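Local structure of transmembrane oligosaccharyl transferase (Archaeoglobus fulgidus, 3WAJ) at residues S691-P702 with P767-K778. The protein is an archaeal membrane protein of the STT3/AglB oligosaccharyl transferase family, joining a multi-helix transmembrane region to a C-terminal globular part. Numbering follows the deposited sequence.
Sequences SHYRMIYESDYP and PSGYVKIFERVK
Strands 693-698 and 771-776 pair antiparallel, their axes 4.5 Å apart at closest approach and their directions 138° apart, with a classic beta bulge where Ile-696 and Tyr-697 both face Ile-773. The bulge is held by two nearly straight bonds, Ile-696 N to Ile-773 O (2.9 Å) and Ile-773 N to Tyr-697 O. Ile-773 touches both residues of the bulge: its CG2 packs on Ile-696 CD1 at 3.6 Å, and its CD1 on Tyr-697 CD1. Further along, the Arg-694 and Glu-775 side chains run alongside each other in the same direction. The guanidinium turns its edge to the carboxylate, and NE (2.8 Å) and NH2 (2.6 Å) of Arg-694 both grip Glu-775 OE1, from one face of its plane; NH1 pairs with Glu-855. On the other face of the sheet, Met-695 CB rests 3.8 Å from Phe-774 CE1, and its sulfur makes an oblique Met-aromatic contact. At the end of strand 693-698, Glu-698 OE1 accepts Gly-769 N, which precedes strand 771-776, at 2.8 Å from above the carboxylate plane and is shared with Arg-805, while OE2 bonds Thr-801. Ser-699 OG, set between its own N and carbonyl carbon (chi1 63°), accepts Val-771 N at 2.8 Å and donates to Asp-700 O. A water links Tyr-701 OH to Pro-767 O. At the far end, His-692 ND1 donates in its ring plane to Val-777 O. The bulged antiparallel pair forms one edge of a five-stranded mixed sheet, with helix 501-513 on the Ile-696/Tyr-697 side and helix 593-602 on the Tyr-693/Arg-776 side.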
ATOM      1  N   SER A 691     -13.509   4.517 -30.183  1.00 46.63           N
ATOM      2  CA  SER A 691     -12.880   4.347 -31.494  1.00 45.32           C
ATOM      3  C   SER A 691     -11.511   3.695 -31.436  1.00 45.55           C
ATOM      4  O   SER A 691     -11.111   2.999 -32.371  1.00 45.66           O
ATOM      5  CB  SER A 691     -12.750   5.698 -32.188  1.00 43.96           C
ATOM      6  OG  SER A 691     -14.002   6.152 -32.623  1.00 50.56           O
ATOM      7  N   HIS A 692     -10.806   3.926 -30.331  1.00 40.80           N
ATOM      8  CA  HIS A 692      -9.386   3.621 -30.217  1.00 39.60           C
ATOM      9  C   HIS A 692      -9.076   2.576 -29.153  1.00 41.32           C
ATOM     10  O   HIS A 692      -7.925   2.427 -28.745  1.00 41.68           O
ATOM     11  CB  HIS A 692      -8.612   4.904 -29.900  1.00 42.48           C
ATOM     12  CG  HIS A 692      -8.784   5.973 -30.934  1.00 48.85           C
ATOM     13  ND1 HIS A 692      -8.205   5.895 -32.185  1.00 51.49           N
ATOM     14  CD2 HIS A 692      -9.485   7.130 -30.914  1.00 43.12           C
ATOM     15  CE1 HIS A 692      -8.535   6.965 -32.885  1.00 51.76           C
ATOM     16  NE2 HIS A 692      -9.314   7.728 -32.139  1.00 50.48           N
ATOM     17  N   TYR A 693     -10.096   1.859 -28.693  1.00 39.33           N
ATOM     18  CA  TYR A 693      -9.896   0.831 -27.666  1.00 35.25           C
ATOM     19  C   TYR A 693     -10.699  -0.402 -28.022  1.00 37.40           C
ATOM     20  O   TYR A 693     -11.818  -0.282 -28.511  1.00 39.02           O
ATOM     21  CB  TYR A 693     -10.317   1.360 -26.283  1.00 32.35           C
ATOM     22  CG  TYR A 693      -9.512   2.558 -25.887  1.00 33.40           C
ATOM     23  CD1 TYR A 693      -8.412   2.424 -25.074  1.00 29.42           C
ATOM     24  CD2 TYR A 693      -9.822   3.818 -26.372  1.00 36.34           C
ATOM     25  CE1 TYR A 693      -7.639   3.519 -24.733  1.00 38.25           C
ATOM     26  CE2 TYR A 693      -9.043   4.928 -26.047  1.00 34.04           C
ATOM     27  CZ  TYR A 693      -7.963   4.768 -25.224  1.00 35.63           C
ATOM     28  OH  TYR A 693      -7.196   5.855 -24.890  1.00 40.33           O
ATOM     29  N   ARG A 694     -10.131  -1.584 -27.786  1.00 40.98           N
ATOM     30  CA  ARG A 694     -10.843  -2.854 -28.009  1.00 41.65           C
ATOM     31  C   ARG A 694     -10.546  -3.739 -26.815  1.00 40.31           C
ATOM     32  O   ARG A 694      -9.461  -3.640 -26.225  1.00 38.68           O
ATOM     33  CB  ARG A 694     -10.382  -3.538 -29.315  1.00 42.50           C
ATOM     34  CG  ARG A 694      -8.857  -3.701 -29.459  1.00 39.68           C
ATOM     35  CD  ARG A 694      -8.509  -4.506 -30.686  1.00 41.99           C
ATOM     36  NE  ARG A 694      -7.072  -4.718 -30.873  1.00 43.01           N
ATOM     37  CZ  ARG A 694      -6.533  -5.307 -31.940  1.00 42.99           C
ATOM     38  NH1 ARG A 694      -7.307  -5.738 -32.923  1.00 45.84           N
ATOM     39  NH2 ARG A 694      -5.225  -5.458 -32.029  1.00 34.73           N
ATOM     40  N   MET A 695     -11.491  -4.585 -26.428  1.00 36.25           N
ATOM     41  CA  MET A 695     -11.209  -5.537 -25.365  1.00 34.13           C
ATOM     42  C   MET A 695     -10.368  -6.662 -25.964  1.00 34.15           C
ATOM     43  O   MET A 695     -10.588  -7.062 -27.110  1.00 34.67           O
ATOM     44  CB  MET A 695     -12.513  -6.067 -24.779  1.00 37.81           C
ATOM     45  CG  MET A 695     -12.359  -7.152 -23.715  1.00 42.64           C
ATOM     46  SD  MET A 695     -13.888  -7.307 -22.791  1.00 42.55           S
ATOM     47  CE  MET A 695     -13.745  -8.995 -22.392  1.00 91.91           C
ATOM     48  N   ILE A 696      -9.391  -7.159 -25.213  1.00 32.24           N
ATOM     49  CA  ILE A 696      -8.580  -8.266 -25.720  1.00 36.45           C
ATOM     50  C   ILE A 696      -8.629  -9.493 -24.825  1.00 38.35           C
ATOM     51  O   ILE A 696      -8.284 -10.600 -25.261  1.00 41.85           O
ATOM     52  CB  ILE A 696      -7.122  -7.858 -25.961  1.00 32.33           C
ATOM     53  CG1 ILE A 696      -6.477  -7.375 -24.667  1.00 36.63           C
ATOM     54  CG2 ILE A 696      -7.043  -6.795 -27.034  1.00 26.46           C
ATOM     55  CD1 ILE A 696      -5.026  -6.938 -24.845  1.00 37.92           C
ATOM     56  N   TYR A 697      -9.060  -9.283 -23.580  1.00 33.28           N
ATOM     57  CA  TYR A 697      -9.111 -10.333 -22.555  1.00 32.16           C
ATOM     58  C   TYR A 697      -9.968  -9.893 -21.364  1.00 29.62           C
ATOM     59  O   TYR A 697      -9.929  -8.723 -20.970  1.00 30.29           O
ATOM     60  CB  TYR A 697      -7.682 -10.644 -22.075  1.00 30.88           C
ATOM     61  CG  TYR A 697      -7.558 -11.627 -20.918  1.00 35.76           C
ATOM     62  CD1 TYR A 697      -7.738 -11.217 -19.593  1.00 32.39           C
ATOM     63  CD2 TYR A 697      -7.198 -12.956 -21.143  1.00 32.78           C
ATOM     64  CE1 TYR A 697      -7.594 -12.118 -18.528  1.00 33.55           C
ATOM     65  CE2 TYR A 697      -7.055 -13.854 -20.089  1.00 31.82           C
ATOM     66  CZ  TYR A 697      -7.254 -13.430 -18.788  1.00 34.30           C
ATOM     67  OH  TYR A 697      -7.114 -14.316 -17.751  1.00 36.39           O
ATOM     68  N   GLU A 698     -10.726 -10.819 -20.782  1.00 34.65           N
ATOM     69  CA  GLU A 698     -11.302 -10.603 -19.445  1.00 37.33           C
ATOM     70  C   GLU A 698     -11.134 -11.856 -18.593  1.00 36.27           C
ATOM     71  O   GLU A 698     -11.022 -12.966 -19.110  1.00 35.84           O
ATOM     72  CB  GLU A 698     -12.787 -10.203 -19.499  1.00 35.36           C
ATOM     73  CG  GLU A 698     -13.742 -11.340 -19.901  1.00 35.78           C
ATOM     74  CD  GLU A 698     -15.230 -10.946 -19.770  1.00 40.87           C
ATOM     75  OE1 GLU A 698     -15.546  -9.960 -19.058  1.00 41.83           O
ATOM     76  OE2 GLU A 698     -16.098 -11.623 -20.372  1.00 38.04           O
ATOM     77  N   SER A 699     -11.107 -11.669 -17.278  1.00 34.36           N
ATOM     78  CA  SER A 699     -11.011 -12.783 -16.340  1.00 30.55           C
ATOM     79  C   SER A 699     -12.377 -13.373 -16.093  1.00 32.92           C
ATOM     80  O   SER A 699     -13.385 -12.909 -16.630  1.00 39.07           O
ATOM     81  CB  SER A 699     -10.506 -12.285 -15.002  1.00 31.85           C
ATOM     82  OG  SER A 699     -11.426 -11.368 -14.438  1.00 26.79           O
ATOM     83  N   ASP A 700     -12.394 -14.377 -15.228  1.00 35.92           N
ATOM     84  CA  ASP A 700     -13.612 -14.947 -14.699  1.00 42.37           C
ATOM     85  C   ASP A 700     -14.443 -13.907 -13.914  1.00 45.09           C
ATOM     86  O   ASP A 700     -13.961 -12.806 -13.606  1.00 49.61           O
ATOM     87  CB  ASP A 700     -13.238 -16.113 -13.788  1.00 44.44           C
ATOM     88  CG  ASP A 700     -14.299 -17.185 -13.757  1.00 52.56           C
ATOM     89  OD1 ASP A 700     -15.435 -16.906 -14.214  1.00 45.61           O
ATOM     90  OD2 ASP A 700     -13.993 -18.301 -13.273  1.00 61.36           O
ATOM     91  N   TYR A 701     -15.688 -14.264 -13.599  1.00 38.65           N
ATOM     92  CA  TYR A 701     -16.628 -13.379 -12.908  1.00 38.84           C
ATOM     93  C   TYR A 701     -16.210 -13.112 -11.465  1.00 33.75           C
ATOM     94  O   TYR A 701     -15.418 -13.876 -10.899  1.00 32.57           O
ATOM     95  CB  TYR A 701     -18.026 -14.021 -12.891  1.00 38.73           C
ATOM     96  CG  TYR A 701     -18.688 -14.075 -14.249  1.00 32.60           C
ATOM     97  CD1 TYR A 701     -19.262 -12.939 -14.797  1.00 28.84           C
ATOM     98  CD2 TYR A 701     -18.752 -15.265 -14.974  1.00 28.52           C
ATOM     99  CE1 TYR A 701     -19.869 -12.970 -16.034  1.00 35.76           C
ATOM    100  CE2 TYR A 701     -19.366 -15.310 -16.227  1.00 30.60           C
ATOM    101  CZ  TYR A 701     -19.916 -14.152 -16.743  1.00 38.08           C
ATOM    102  OH  TYR A 701     -20.532 -14.154 -17.969  1.00 36.92           O
ATOM    103  N   PRO A 702     -16.742 -12.033 -10.856  1.00 34.73           N
ATOM    104  CA  PRO A 702     -16.653 -11.964  -9.387  1.00 35.04           C
ATOM    105  C   PRO A 702     -17.250 -13.237  -8.772  1.00 40.87           C
ATOM    106  O   PRO A 702     -18.204 -13.796  -9.325  1.00 44.68           O
ATOM    107  CB  PRO A 702     -17.512 -10.745  -9.020  1.00 31.90           C
ATOM    108  CG  PRO A 702     -18.103 -10.211 -10.320  1.00 36.63           C
ATOM    109  CD  PRO A 702     -17.264 -10.784 -11.441  1.00 36.37           C
ATOM    110  N   PRO A 767     -23.614  -9.680 -15.370  1.00 28.62           N
ATOM    111  CA  PRO A 767     -22.301  -9.413 -14.788  1.00 25.88           C
ATOM    112  C   PRO A 767     -21.225  -9.623 -15.858  1.00 33.07           C
ATOM    113  O   PRO A 767     -21.569  -9.893 -17.002  1.00 33.08           O
ATOM    114  CB  PRO A 767     -22.188 -10.467 -13.677  1.00 22.83           C
ATOM    115  CG  PRO A 767     -22.977 -11.639 -14.185  1.00 26.10           C
ATOM    116  CD  PRO A 767     -24.140 -11.008 -14.985  1.00 30.39           C
ATOM    117  N   SER A 768     -19.953  -9.494 -15.496  1.00 35.46           N
ATOM    118  CA  SER A 768     -18.863  -9.536 -16.470  1.00 34.79           C
ATOM    119  C   SER A 768     -17.577  -9.837 -15.708  1.00 36.39           C
ATOM    120  O   SER A 768     -17.590  -9.966 -14.470  1.00 32.07           O
ATOM    121  CB  SER A 768     -18.743  -8.197 -17.182  1.00 34.33           C
ATOM    122  OG  SER A 768     -18.211  -7.213 -16.291  1.00 36.51           O
ATOM    123  N   GLY A 769     -16.468  -9.939 -16.432  1.00 37.33           N
ATOM    124  CA  GLY A 769     -15.207 -10.289 -15.798  1.00 34.41           C
ATOM    125  C   GLY A 769     -14.759  -9.256 -14.775  1.00 33.01           C
ATOM    126  O   GLY A 769     -14.869  -8.028 -14.998  1.00 34.68           O
ATOM    127  N   TYR A 770     -14.236  -9.758 -13.658  1.00 30.00           N
ATOM    128  CA  TYR A 770     -13.656  -8.920 -12.602  1.00 35.54           C
ATOM    129  C   TYR A 770     -12.569  -8.002 -13.173  1.00 36.28           C
ATOM    130  O   TYR A 770     -12.530  -6.804 -12.877  1.00 37.88           O
ATOM    131  CB  TYR A 770     -13.049  -9.818 -11.523  1.00 31.73           C
ATOM    132  CG  TYR A 770     -12.763  -9.146 -10.196  1.00 36.47           C
ATOM    133  CD1 TYR A 770     -13.487  -9.483  -9.063  1.00 32.79           C
ATOM    134  CD2 TYR A 770     -11.739  -8.204 -10.059  1.00 34.34           C
ATOM    135  CE1 TYR A 770     -13.215  -8.896  -7.835  1.00 27.30           C
ATOM    136  CE2 TYR A 770     -11.470  -7.609  -8.831  1.00 25.11           C
ATOM    137  CZ  TYR A 770     -12.218  -7.959  -7.730  1.00 29.12           C
ATOM    138  OH  TYR A 770     -11.977  -7.382  -6.513  1.00 37.71           O
ATOM    139  N   VAL A 771     -11.684  -8.579 -13.983  1.00 29.30           N
ATOM    140  CA  VAL A 771     -10.598  -7.821 -14.597  1.00 31.90           C
ATOM    141  C   VAL A 771     -10.755  -7.829 -16.109  1.00 31.10           C
ATOM    142  O   VAL A 771     -11.009  -8.876 -16.695  1.00 38.17           O
ATOM    143  CB  VAL A 771      -9.223  -8.407 -14.235  1.00 31.02           C
ATOM    144  CG1 VAL A 771      -8.107  -7.533 -14.815  1.00 27.49           C
ATOM    145  CG2 VAL A 771      -9.071  -8.510 -12.733  1.00 26.99           C
ATOM    146  N   LYS A 772     -10.617  -6.661 -16.731  1.00 34.52           N
ATOM    147  CA  LYS A 772     -10.680  -6.546 -18.189  1.00 37.57           C
ATOM    148  C   LYS A 772      -9.452  -5.820 -18.729  1.00 35.32           C
ATOM    149  O   LYS A 772      -8.986  -4.857 -18.131  1.00 32.52           O
ATOM    150  CB  LYS A 772     -11.963  -5.833 -18.632  1.00 31.54           C
ATOM    151  CG  LYS A 772     -13.221  -6.627 -18.363  1.00 33.47           C
ATOM    152  CD  LYS A 772     -14.438  -5.765 -18.630  1.00 34.59           C
ATOM    153  CE  LYS A 772     -15.668  -6.317 -17.942  1.00 27.84           C
ATOM    154  NZ  LYS A 772     -16.877  -5.663 -18.480  1.00 29.00           N
ATOM    155  N   ILE A 773      -8.935  -6.296 -19.857  1.00 29.00           N
ATOM    156  CA  ILE A 773      -7.792  -5.666 -20.501  1.00 30.25           C
ATOM    157  C   ILE A 773      -8.183  -5.128 -21.877  1.00 30.22           C
ATOM    158  O   ILE A 773      -8.788  -5.828 -22.688  1.00 39.42           O
ATOM    159  CB  ILE A 773      -6.642  -6.663 -20.657  1.00 31.96           C
ATOM    160  CG1 ILE A 773      -6.225  -7.194 -19.292  1.00 27.21           C
ATOM    161  CG2 ILE A 773      -5.443  -6.037 -21.354  1.00 37.73           C
ATOM    162  CD1 ILE A 773      -5.171  -8.294 -19.373  1.00 27.73           C
ATOM    163  N   PHE A 774      -7.825  -3.885 -22.148  1.00 31.08           N
ATOM    164  CA  PHE A 774      -8.082  -3.292 -23.449  1.00 28.60           C
ATOM    165  C   PHE A 774      -6.768  -2.881 -24.119  1.00 36.23           C
ATOM    166  O   PHE A 774      -5.775  -2.588 -23.440  1.00 37.08           O
ATOM    167  CB  PHE A 774      -8.978  -2.068 -23.290  1.00 30.49           C
ATOM    168  CG  PHE A 774     -10.305  -2.370 -22.648  1.00 32.82           C
ATOM    169  CD1 PHE A 774     -11.448  -2.524 -23.431  1.00 33.38           C
ATOM    170  CD2 PHE A 774     -10.415  -2.503 -21.264  1.00 28.68           C
ATOM    171  CE1 PHE A 774     -12.692  -2.816 -22.850  1.00 28.16           C
ATOM    172  CE2 PHE A 774     -11.660  -2.789 -20.670  1.00 29.36           C
ATOM    173  CZ  PHE A 774     -12.798  -2.945 -21.473  1.00 23.78           C
ATOM    174  N   GLU A 775      -6.768  -2.853 -25.450  1.00 37.60           N
ATOM    175  CA  GLU A 775      -5.624  -2.365 -26.206  1.00 38.18           C
ATOM    176  C   GLU A 775      -5.957  -1.026 -26.837  1.00 40.63           C
ATOM    177  O   GLU A 775      -7.003  -0.871 -27.483  1.00 39.07           O
ATOM    178  CB  GLU A 775      -5.216  -3.342 -27.318  1.00 37.61           C
ATOM    179  CG  GLU A 775      -3.952  -2.905 -28.054  1.00 34.28           C
ATOM    180  CD  GLU A 775      -3.604  -3.799 -29.229  1.00 48.64           C
ATOM    181  OE1 GLU A 775      -4.495  -4.550 -29.699  1.00 50.88           O
ATOM    182  OE2 GLU A 775      -2.437  -3.741 -29.689  1.00 56.46           O
ATOM    183  N   ARG A 776      -5.066  -0.056 -26.653  1.00 38.50           N
ATOM    184  CA  ARG A 776      -5.213   1.221 -27.340  1.00 39.33           C
ATOM    185  C   ARG A 776      -4.675   1.058 -28.760  1.00 44.36           C
ATOM    186  O   ARG A 776      -3.603   0.491 -28.982  1.00 50.57           O
ATOM    187  CB  ARG A 776      -4.488   2.344 -26.597  1.00 40.83           C
ATOM    188  CG  ARG A 776      -4.555   3.677 -27.304  1.00 39.20           C
ATOM    189  CD  ARG A 776      -4.145   4.843 -26.407  1.00 43.85           C
ATOM    190  NE  ARG A 776      -4.150   6.066 -27.201  1.00 42.56           N
ATOM    191  CZ  ARG A 776      -3.062   6.665 -27.672  1.00 44.27           C
ATOM    192  NH1 ARG A 776      -1.864   6.192 -27.368  1.00 41.95           N
ATOM    193  NH2 ARG A 776      -3.178   7.756 -28.425  1.00 42.91           N
ATOM    194  N   VAL A 777      -5.425   1.575 -29.721  1.00 38.93           N
ATOM    195  CA  VAL A 777      -5.268   1.190 -31.110  1.00 36.85           C
ATOM    196  C   VAL A 777      -5.589   2.398 -31.988  1.00 41.58           C
ATOM    197  O   VAL A 777      -6.450   3.207 -31.627  1.00 45.10           O
ATOM    198  CB  VAL A 777      -6.240   0.012 -31.378  1.00 50.02           C
ATOM    199  CG1 VAL A 777      -7.171   0.294 -32.532  1.00 51.94           C
ATOM    200  CG2 VAL A 777      -5.497  -1.291 -31.540  1.00 44.12           C
ATOM    201  N   LYS A 778      -4.906   2.536 -33.124  1.00 44.56           N
ATOM    202  CA  LYS A 778      -5.202   3.635 -34.049  1.00 49.28           C
ATOM    203  C   LYS A 778      -6.640   3.543 -34.551  1.00 54.05           C
ATOM    204  O   LYS A 778      -7.412   4.491 -34.407  1.00 59.76           O
ATOM    205  CB  LYS A 778      -4.241   3.638 -35.239  1.00 57.85           C
ATOM    206  CG  LYS A 778      -3.068   4.599 -35.100  1.00 61.97           C
ATOM    207  CD  LYS A 778      -1.949   4.269 -36.086  1.00 66.81           C
ATOM    208  CE  LYS A 778      -0.788   5.231 -35.934  1.00 71.37           C
ATOM    209  NZ  LYS A 778      -0.526   5.534 -34.494  1.00 79.54           N
TER
HETATM  210  O   HOH W   1     -22.779 -12.386 -18.264  1.00 35.09           O